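Endoglucanase E-5 (Thermobifida fusca, PDB 2CKS) hydrolyses internal beta-1,4-glucosidic linkages of cellulose, lichenin and cereal beta-glucans through its glycoside hydrolase family 5 catalytic domain, the part present here. Local coordinates at residues A[39-43]-A[267-271]; A[66-72]-A[110-114]; A[150-154]-A[192-196]. All coordinates share one frame; numbering follows the deposited sequence. Where two conformers were deposited one is given.

Contact 1. Residues A[39-43]-A[267-271]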
loop_
_atom_site.group_PDB
_atom_site.type_symbol
_atom_site.label_atom_id
_atom_site.label_comp_id
_atom_site.label_asym_id
_atom_site.label_seq_id
_atom_site.Cartn_x
_atom_site.Cartn_y
_atom_site.Cartn_z
ATOM N N PHE A 39 3.330 -7.413 14.137
ATOM C CA PHE A 39 2.305 -8.381 13.738
ATOM C C PHE A 39 2.828 -9.382 12.726
ATOM O O PHE A 39 2.107 -9.833 11.843
ATOM C CB PHE A 39 1.051 -7.663 13.225
ATOM C CG PHE A 39 0.404 -6.816 14.268
ATOM C CD1 PHE A 39 -0.430 -7.378 15.222
ATOM C CD2 PHE A 39 0.676 -5.455 14.334
ATOM C CE1 PHE A 39 -0.988 -6.585 16.216
ATOM C CE2 PHE A 39 0.114 -4.672 15.322
ATOM C CZ PHE A 39 -0.716 -5.243 16.257
ATOM N N ASP A 40 4.096 -9.728 12.874
ATOM C CA ASP A 40 4.714 -10.738 12.048
ATOM C C ASP A 40 4.031 -12.080 12.237
ATOM O O ASP A 40 3.925 -12.858 11.293
ATOM C CB ASP A 40 6.175 -10.882 12.432
ATOM C CG ASP A 40 6.971 -11.563 11.383
ATOM O OD1 ASP A 40 7.811 -12.417 11.750
ATOM O OD2 ASP A 40 6.820 -11.307 10.171
ATOM N N HIS A 41 3.578 -12.347 13.465
ATOM C CA HIS A 41 2.901 -13.610 13.795
ATOM C C HIS A 41 1.533 -13.796 13.102
ATOM O O HIS A 41 0.982 -14.907 13.103
ATOM C CB HIS A 41 2.809 -13.799 15.335
ATOM C CG HIS A 41 2.015 -12.742 16.042
ATOM N ND1 HIS A 41 2.394 -11.415 16.074
ATOM C CD2 HIS A 41 0.865 -12.821 16.753
ATOM C CE1 HIS A 41 1.495 -10.719 16.750
ATOM N NE2 HIS A 41 0.560 -11.548 17.177
ATOM N N CYS A 42 0.995 -12.724 12.516
ATOM C CA CYS A 42 -0.239 -12.787 11.731
ATOM C C CYS A 42 -0.011 -13.163 10.276
ATOM O O CYS A 42 -0.967 -13.285 9.517
ATOM C CB CYS A 42 -0.963 -11.442 11.765
ATOM S SG CYS A 42 -1.809 -11.138 13.319
ATOM N N LEU A 43 1.249 -13.319 9.880
ATOM C CA LEU A 43 1.595 -13.601 8.488
ATOM C C LEU A 43 2.206 -14.991 8.408
ATOM O O LEU A 43 3.386 -15.184 8.618
ATOM C CB LEU A 43 2.558 -12.543 7.951
ATOM C CG LEU A 43 2.145 -11.091 8.207
ATOM C CD1 LEU A 43 3.227 -10.146 7.724
ATOM C CD2 LEU A 43 0.829 -10.791 7.542
ATOM N N TYR A 267 -4.363 -6.271 7.765
ATOM C CA TYR A 267 -4.488 -7.722 7.918
ATOM C C TYR A 267 -3.728 -8.182 9.169
ATOM O O TYR A 267 -2.595 -8.692 9.092
ATOM C CB TYR A 267 -3.921 -8.407 6.666
ATOM C CG TYR A 267 -4.432 -9.804 6.413
ATOM C CD1 TYR A 267 -5.767 -10.032 6.064
ATOM C CD2 TYR A 267 -3.581 -10.900 6.503
ATOM C CE1 TYR A 267 -6.232 -11.313 5.808
ATOM C CE2 TYR A 267 -4.049 -12.192 6.257
ATOM C CZ TYR A 267 -5.372 -12.389 5.912
ATOM O OH TYR A 267 -5.827 -13.669 5.684
ATOM N N SER A 268 -4.326 -7.929 10.324
ATOM C CA SER A 268 -3.755 -8.299 11.623
ATOM C C SER A 268 -4.882 -8.468 12.627
ATOM O O SER A 268 -6.037 -8.176 12.328
ATOM C CB SER A 268 -2.784 -7.232 12.133
ATOM O OG SER A 268 -3.460 -6.196 12.821
ATOM N N ASP A 269 -4.518 -8.902 13.829
ATOM C CA ASP A 269 -5.456 -9.000 14.940
ATOM C C ASP A 269 -5.161 -7.968 16.031
ATOM O O ASP A 269 -5.397 -8.210 17.212
ATOM C CB ASP A 269 -5.513 -10.436 15.478
ATOM C CG ASP A 269 -4.262 -10.846 16.220
ATOM O OD1 ASP A 269 -3.208 -10.182 16.080
ATOM O OD2 ASP A 269 -4.258 -11.846 16.975
ATOM N N ASP A 270 -4.679 -6.805 15.616
ATOM C CA ASP A 270 -4.554 -5.658 16.508
ATOM C C ASP A 270 -5.916 -5.341 17.130
ATOM O O ASP A 270 -6.960 -5.652 16.549
ATOM C CB ASP A 270 -4.039 -4.451 15.733
ATOM C CG ASP A 270 -3.778 -3.271 16.616
ATOM O OD1 ASP A 270 -4.230 -2.163 16.249
ATOM O OD2 ASP A 270 -3.143 -3.359 17.691
ATOM N N PHE A 271 -5.915 -4.712 18.300
ATOM C CA PHE A 271 -7.172 -4.414 18.997
ATOM C C PHE A 271 -8.075 -3.406 18.281
ATOM O O PHE A 271 -9.289 -3.391 18.496
ATOM C CB PHE A 271 -6.895 -3.946 20.435
ATOM C CG PHE A 271 -6.391 -2.532 20.540
ATOM C CD1 PHE A 271 -5.028 -2.262 20.552
ATOM C CD2 PHE A 271 -7.286 -1.465 20.655
ATOM C CE1 PHE A 271 -4.560 -0.953 20.660
ATOM C CE2 PHE A 271 -6.828 -0.155 20.760
ATOM C CZ PHE A 271 -5.468 0.106 20.761
HETATM O O HOH W 1 -1.583 -9.968 18.080
#
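The ring of Phe39 lies against CB and OG of Ser268 and against the backbone and CB of Asp270. CB of Ser268 sits over one face, off-centre, 4.3 Å from the ring centroid in a CH-pi contact, and OG stands over the same face toward the rim. At the far end of the ring, CZ of Phe39 comes 3.5 Å from CB of Asp270. Ser268 OG, which also has Asn266 as a partner, accepts the backbone N-H of Asp270 at 3.1 Å from N, an ST turn beside the ring. These are loops at the C-terminal ends of the first and last strands of the (beta/alpha)8 barrel, neighbours where the barrel closes, and Phe39 stacks in addition on His34. CB of Cys42 points toward the other loop; in one of its two conformers SG lies anti to the carbonyl carbon (chi1 -76°), 3.8 Å from CA of Ser268. In that conformer SG of Cys42 also approaches OD1 of Asp269, at 3.2 Å. Through SG, Cys42 forms the disulfide to Cys282, and Asp269 OD2 accepts from the backbone N of Cys282. The other carboxylate oxygen, Asp269 OD1, lies at the edge of the Phe39 ring and takes a hydrogen bond of 2.6 Å from the oxygen of a water, which in turn lies 2.8 Å from NE2 of His41, in the plane of the imidazole.

Contact 2. Residues A[66-72]-A[110-114]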
loop_
_atom_site.group_PDB
_atom_site.type_symbol
_atom_site.label_atom_id
_atom_site.label_comp_id
_atom_site.label_asym_id
_atom_site.label_seq_id
_atom_site.Cartn_x
_atom_site.Cartn_y
_atom_site.Cartn_z
ATOM N N ILE A 66 10.239 1.656 9.828
ATOM C CA ILE A 66 11.683 1.850 9.911
ATOM C C ILE A 66 12.062 2.211 11.346
ATOM O O ILE A 66 12.917 1.569 11.945
ATOM C CB ILE A 66 12.138 2.939 8.905
ATOM C CG1 ILE A 66 11.454 2.752 7.537
ATOM C CG2 ILE A 66 13.665 2.934 8.789
ATOM C CD1 ILE A 66 11.653 1.413 6.902
ATOM N N GLN A 67 11.397 3.227 11.877
ATOM C CA GLN A 67 11.436 3.537 13.296
ATOM C C GLN A 67 10.374 2.683 14.006
ATOM O O GLN A 67 9.918 1.688 13.449
ATOM C CB GLN A 67 11.248 5.042 13.501
ATOM C CG GLN A 67 12.514 5.840 13.184
ATOM C CD GLN A 67 12.867 5.884 11.701
ATOM O OE1 GLN A 67 12.038 6.257 10.870
ATOM N NE2 GLN A 67 14.101 5.514 11.374
ATOM N N GLU A 68 10.020 3.026 15.245
ATOM C CA GLU A 68 8.993 2.301 16.006
ATOM C C GLU A 68 9.307 0.801 16.094
ATOM O O GLU A 68 8.438 -0.049 15.907
ATOM C CB GLU A 68 7.597 2.590 15.435
ATOM C CG GLU A 68 7.305 4.088 15.369
ATOM C CD GLU A 68 5.908 4.431 14.894
ATOM O OE1 GLU A 68 4.921 3.965 15.516
ATOM O OE2 GLU A 68 5.797 5.177 13.897
ATOM N N ASP A 69 10.572 0.507 16.392
ATOM C CA ASP A 69 11.081 -0.856 16.587
ATOM C C ASP A 69 11.160 -1.677 15.301
ATOM O O ASP A 69 11.262 -2.905 15.344
ATOM C CB ASP A 69 10.268 -1.598 17.658
ATOM C CG ASP A 69 10.352 -0.922 19.014
ATOM O OD1 ASP A 69 9.294 -0.739 19.651
ATOM O OD2 ASP A 69 11.433 -0.545 19.510
ATOM N N GLY A 70 11.168 -0.982 14.168
ATOM C CA GLY A 70 11.204 -1.611 12.868
ATOM C C GLY A 70 12.608 -1.797 12.322
ATOM O O GLY A 70 13.540 -2.117 13.050
ATOM N N TYR A 71 12.746 -1.594 11.014
ATOM C CA TYR A 71 13.952 -1.909 10.264
ATOM C C TYR A 71 15.250 -1.457 10.927
ATOM O O TYR A 71 16.210 -2.224 10.954
ATOM C CB TYR A 71 13.822 -1.315 8.858
ATOM C CG TYR A 71 15.033 -1.442 7.961
ATOM C CD1 TYR A 71 15.150 -2.481 7.049
ATOM C CD2 TYR A 71 16.054 -0.500 8.015
ATOM C CE1 TYR A 71 16.274 -2.584 6.211
ATOM C CE2 TYR A 71 17.167 -0.596 7.191
ATOM C CZ TYR A 71 17.268 -1.622 6.292
ATOM O OH TYR A 71 18.389 -1.691 5.485
ATOM N N GLU A 72 15.278 -0.240 11.457
ATOM C CA GLU A 72 16.514 0.313 12.015
ATOM C C GLU A 72 17.097 -0.531 13.140
ATOM O O GLU A 72 18.307 -0.484 13.383
ATOM C CB GLU A 72 16.308 1.757 12.484
ATOM C CG GLU A 72 15.569 1.897 13.804
ATOM C CD GLU A 72 15.329 3.341 14.200
ATOM O OE1 GLU A 72 15.914 4.263 13.565
ATOM O OE2 GLU A 72 14.541 3.553 15.154
ATOM N N TYR A 110 15.018 11.623 6.126
ATOM C CA TYR A 110 15.552 11.046 7.361
ATOM C C TYR A 110 16.006 9.592 7.181
ATOM O O TYR A 110 16.953 9.139 7.834
ATOM C CB TYR A 110 14.496 11.134 8.464
ATOM C CG TYR A 110 14.994 10.738 9.823
ATOM C CD1 TYR A 110 15.572 11.677 10.665
ATOM C CD2 TYR A 110 14.894 9.426 10.267
ATOM C CE1 TYR A 110 16.032 11.320 11.913
ATOM C CE2 TYR A 110 15.361 9.055 11.519
ATOM C CZ TYR A 110 15.925 10.009 12.338
ATOM O OH TYR A 110 16.398 9.644 13.584
ATOM N N ASN A 111 15.322 8.863 6.299
ATOM C CA ASN A 111 15.590 7.451 6.068
ATOM C C ASN A 111 16.137 7.149 4.670
ATOM O O ASN A 111 16.127 5.999 4.244
ATOM C CB ASN A 111 14.305 6.658 6.311
ATOM C CG ASN A 111 13.987 6.530 7.775
ATOM O OD1 ASN A 111 14.797 6.011 8.538
ATOM N ND2 ASN A 111 12.837 7.046 8.191
ATOM N N LEU A 112 16.642 8.167 3.980
ATOM C CA LEU A 112 17.094 8.008 2.597
ATOM C C LEU A 112 18.258 7.030 2.448
ATOM O O LEU A 112 18.234 6.172 1.574
ATOM C CB LEU A 112 17.498 9.362 2.001
ATOM C CG LEU A 112 18.118 9.277 0.598
ATOM C CD1 LEU A 112 17.134 8.701 -0.394
ATOM C CD2 LEU A 112 18.600 10.638 0.142
ATOM N N ASP A 113 19.288 7.179 3.272
ATOM C CA ASP A 113 20.473 6.327 3.176
ATOM C C ASP A 113 20.093 4.857 3.369
ATOM O O ASP A 113 20.511 4.000 2.588
ATOM C CB ASP A 113 21.535 6.759 4.196
ATOM C CG ASP A 113 22.902 6.149 3.930
ATOM O OD1 ASP A 113 23.293 6.015 2.752
ATOM O OD2 ASP A 113 23.663 5.786 4.857
ATOM N N ARG A 114 19.259 4.582 4.378
ATOM C CA ARG A 114 18.725 3.238 4.612
ATOM C C ARG A 114 17.880 2.757 3.447
ATOM O O ARG A 114 17.950 1.590 3.074
ATOM C CB ARG A 114 17.838 3.208 5.859
ATOM C CG ARG A 114 18.574 3.025 7.145
ATOM C CD ARG A 114 17.640 2.978 8.331
ATOM N NE ARG A 114 17.227 4.324 8.703
ATOM C CZ ARG A 114 17.847 5.075 9.596
ATOM N NH1 ARG A 114 18.923 4.614 10.225
ATOM N NH2 ARG A 114 17.397 6.300 9.851
HETATM O O HOH W 2 16.027 6.688 14.186
#
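Arg114 reaches from the first turn of helix 112-126 across to the loop 66-72. Its CB and CG pass CE2 of Tyr71, and CD lies at the edge of that ring, near its plane, 3.8 Å from CE2. The chain then bends at chi3 (-79°), and NE meets CG2 of Ile66 at 3.8 Å. NE and NH2 together grip Asn111 OD1 side-on; NE is 3.0 Å from that OD1 and lies on a lone pair, whereas NH2 is tilted out of the carbonyl plane. NH2 also lies 3.7 Å from Gln67 NE2, and NH1 4.5 Å from CB of Glu72, whose OE1 stands over a face of the guanidinium with no N-H aimed at it. Asn111 OD1 has a third donor, Gln67 NE2 at 3.0 Å, and Asn111 ND2 returns a bond of 2.9 Å to Gln67 OE1. The two amides, 9° from coplanar, pair through these two bonds, each on a lone pair. Gln67 NE2 also donates to Glu72 OE1, from above the carboxylate plane; a water joins this oxygen to Tyr110 OH. The bonds join the loops after strands 59-65 and 95-101, on the C-terminal side of the family 5 (beta/alpha)8 barrel, which carries the active site.

Contact 3. Residues A[150-154]-A[192-196]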
loop_
_atom_site.group_PDB
_atom_site.type_symbol
_atom_site.label_atom_id
_atom_site.label_comp_id
_atom_site.label_asym_id
_atom_site.label_seq_id
_atom_site.Cartn_x
_atom_site.Cartn_y
_atom_site.Cartn_z
ATOM N N SER A 150 12.039 15.618 -4.698
ATOM C CA SER A 150 13.493 15.471 -4.745
ATOM C C SER A 150 13.942 14.180 -4.052
ATOM O O SER A 150 14.898 13.554 -4.489
ATOM C CB SER A 150 14.207 16.699 -4.167
ATOM O OG SER A 150 13.842 16.940 -2.821
ATOM N N TYR A 151 13.236 13.769 -2.997
ATOM C CA TYR A 151 13.512 12.492 -2.344
ATOM C C TYR A 151 13.272 11.360 -3.336
ATOM O O TYR A 151 14.100 10.464 -3.474
ATOM C CB TYR A 151 12.622 12.296 -1.105
ATOM C CG TYR A 151 12.583 10.862 -0.612
ATOM C CD1 TYR A 151 13.604 10.342 0.184
ATOM C CD2 TYR A 151 11.538 10.015 -0.958
ATOM C CE1 TYR A 151 13.568 9.021 0.628
ATOM C CE2 TYR A 151 11.510 8.701 -0.539
ATOM C CZ TYR A 151 12.513 8.207 0.255
ATOM O OH TYR A 151 12.434 6.891 0.671
ATOM N N ALA A 152 12.136 11.412 -4.027
ATOM C CA ALA A 152 11.749 10.374 -4.971
ATOM C C ALA A 152 12.800 10.262 -6.066
ATOM O O ALA A 152 13.180 9.175 -6.471
ATOM C CB ALA A 152 10.367 10.673 -5.577
ATOM N N GLU A 153 13.317 11.403 -6.498
ATOM C CA GLU A 153 14.288 11.441 -7.585
ATOM C C GLU A 153 15.682 10.953 -7.146
ATOM O O GLU A 153 16.519 10.632 -7.990
ATOM C CB GLU A 153 14.291 12.844 -8.209
ATOM C CG GLU A 153 12.981 13.089 -8.956
ATOM C CD GLU A 153 12.755 14.503 -9.445
ATOM O OE1 GLU A 153 11.741 14.700 -10.155
ATOM O OE2 GLU A 153 13.565 15.409 -9.149
ATOM N N GLU A 154 15.913 10.872 -5.836
ATOM C CA GLU A 154 17.118 10.244 -5.275
ATOM C C GLU A 154 16.995 8.712 -5.176
ATOM O O GLU A 154 17.968 7.998 -5.386
ATOM C CB GLU A 154 17.449 10.839 -3.889
ATOM C CG GLU A 154 17.841 12.312 -3.927
ATOM C CD GLU A 154 17.989 12.959 -2.559
ATOM O OE1 GLU A 154 16.980 13.271 -1.904
ATOM O OE2 GLU A 154 19.124 13.163 -2.136
ATOM N N ASN A 192 4.137 19.888 -10.806
ATOM C CA ASN A 192 5.546 19.594 -10.565
ATOM C C ASN A 192 5.729 18.088 -10.328
ATOM O O ASN A 192 6.070 17.664 -9.236
ATOM C CB ASN A 192 6.029 20.399 -9.348
ATOM C CG ASN A 192 7.530 20.353 -9.162
ATOM O OD1 ASN A 192 8.274 20.008 -10.080
ATOM N ND2 ASN A 192 7.985 20.720 -7.962
ATOM N N PRO A 193 5.483 17.273 -11.347
ATOM C CA PRO A 193 5.454 15.822 -11.151
ATOM C C PRO A 193 6.849 15.231 -10.982
ATOM O O PRO A 193 7.845 15.842 -11.390
ATOM C CB PRO A 193 4.785 15.316 -12.427
ATOM C CG PRO A 193 5.142 16.317 -13.448
ATOM C CD PRO A 193 5.198 17.646 -12.746
ATOM N N VAL A 194 6.917 14.060 -10.362
ATOM C CA VAL A 194 8.164 13.307 -10.312
ATOM C C VAL A 194 8.599 13.048 -11.764
ATOM O O VAL A 194 7.783 12.642 -12.587
ATOM C CB VAL A 194 7.980 11.993 -9.529
ATOM C CG1 VAL A 194 9.210 11.097 -9.661
ATOM C CG2 VAL A 194 7.693 12.293 -8.071
ATOM N N ASN A 195 9.874 13.314 -12.053
ATOM C CA ASN A 195 10.442 13.211 -13.405
ATOM C C ASN A 195 10.856 11.767 -13.684
ATOM O O ASN A 195 12.029 11.446 -13.838
ATOM C CB ASN A 195 11.636 14.179 -13.558
ATOM C CG ASN A 195 12.124 14.314 -15.003
ATOM O OD1 ASN A 195 11.371 14.704 -15.905
ATOM N ND2 ASN A 195 13.400 14.015 -15.219
ATOM N N ALA A 196 9.865 10.896 -13.690
ATOM C CA ALA A 196 10.022 9.501 -14.048
ATOM C C ALA A 196 8.657 9.031 -14.479
ATOM O O ALA A 196 7.638 9.646 -14.145
ATOM C CB ALA A 196 10.510 8.683 -12.875
#
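Helix 145-162 comes closest to the irregular segment 192-196 at Glu153 and Val194, whose CA atoms are 7.0 Å apart, and the segment makes an inverse gamma turn centred on Asn195. Glu153 spans the gap with a chain extended beyond CG, which carries its carboxylate past Val194 to the backbone of the turn. There OE1 accepts the N-H of Asn195, 3.0 Å from N, with an angle of 162° at the hydrogen; the donor approaches on the anti side, 16° out of the carboxylate plane. OE1 also forms a salt bridge with Lys149, one turn earlier on the helix. Lys149 NZ also donates to the carbonyl of Pro193, so the lysine and the glutamate hold successive peptides of the loop. The apolar part is small: CG2 of Val194, anti to its carbonyl carbon, meets CB of Ala152 at 4.0 Å, and CG of Glu153 passes CG1 of Val194 at 4.3 Å. Val194 also packs on Ile156 of the helix, and its N-H is bound by the hydroxyl of Tyr201. In the chain the segment links helix 187-191 to strand 199-206, and it lies against helix 145-162, whose Tyr151 packs on helix 112-126.

In the fold
From the N terminus, the chain leaves strand 29-32, passes through 39-43 and returns to it at 267-271 only after strand 262-265, so contact 1 closes a loop of 223 intervening residues, joining the first and last barrel strands' loops. Contacts 2 and 3 are both nested inside that loop and follow each other in series. Contact 2 spans 37 residues, linking the loop after strand 59-65 to the start of helix 112-126. Contact 3 spans another 37, linking helix 145-162 to the approach to strand 199-206. Contacts 2 and 3 touch where Leu112 packs on Tyr151 and Glu154; contacts 1 and 3 lie on opposite sides of the chain's centre.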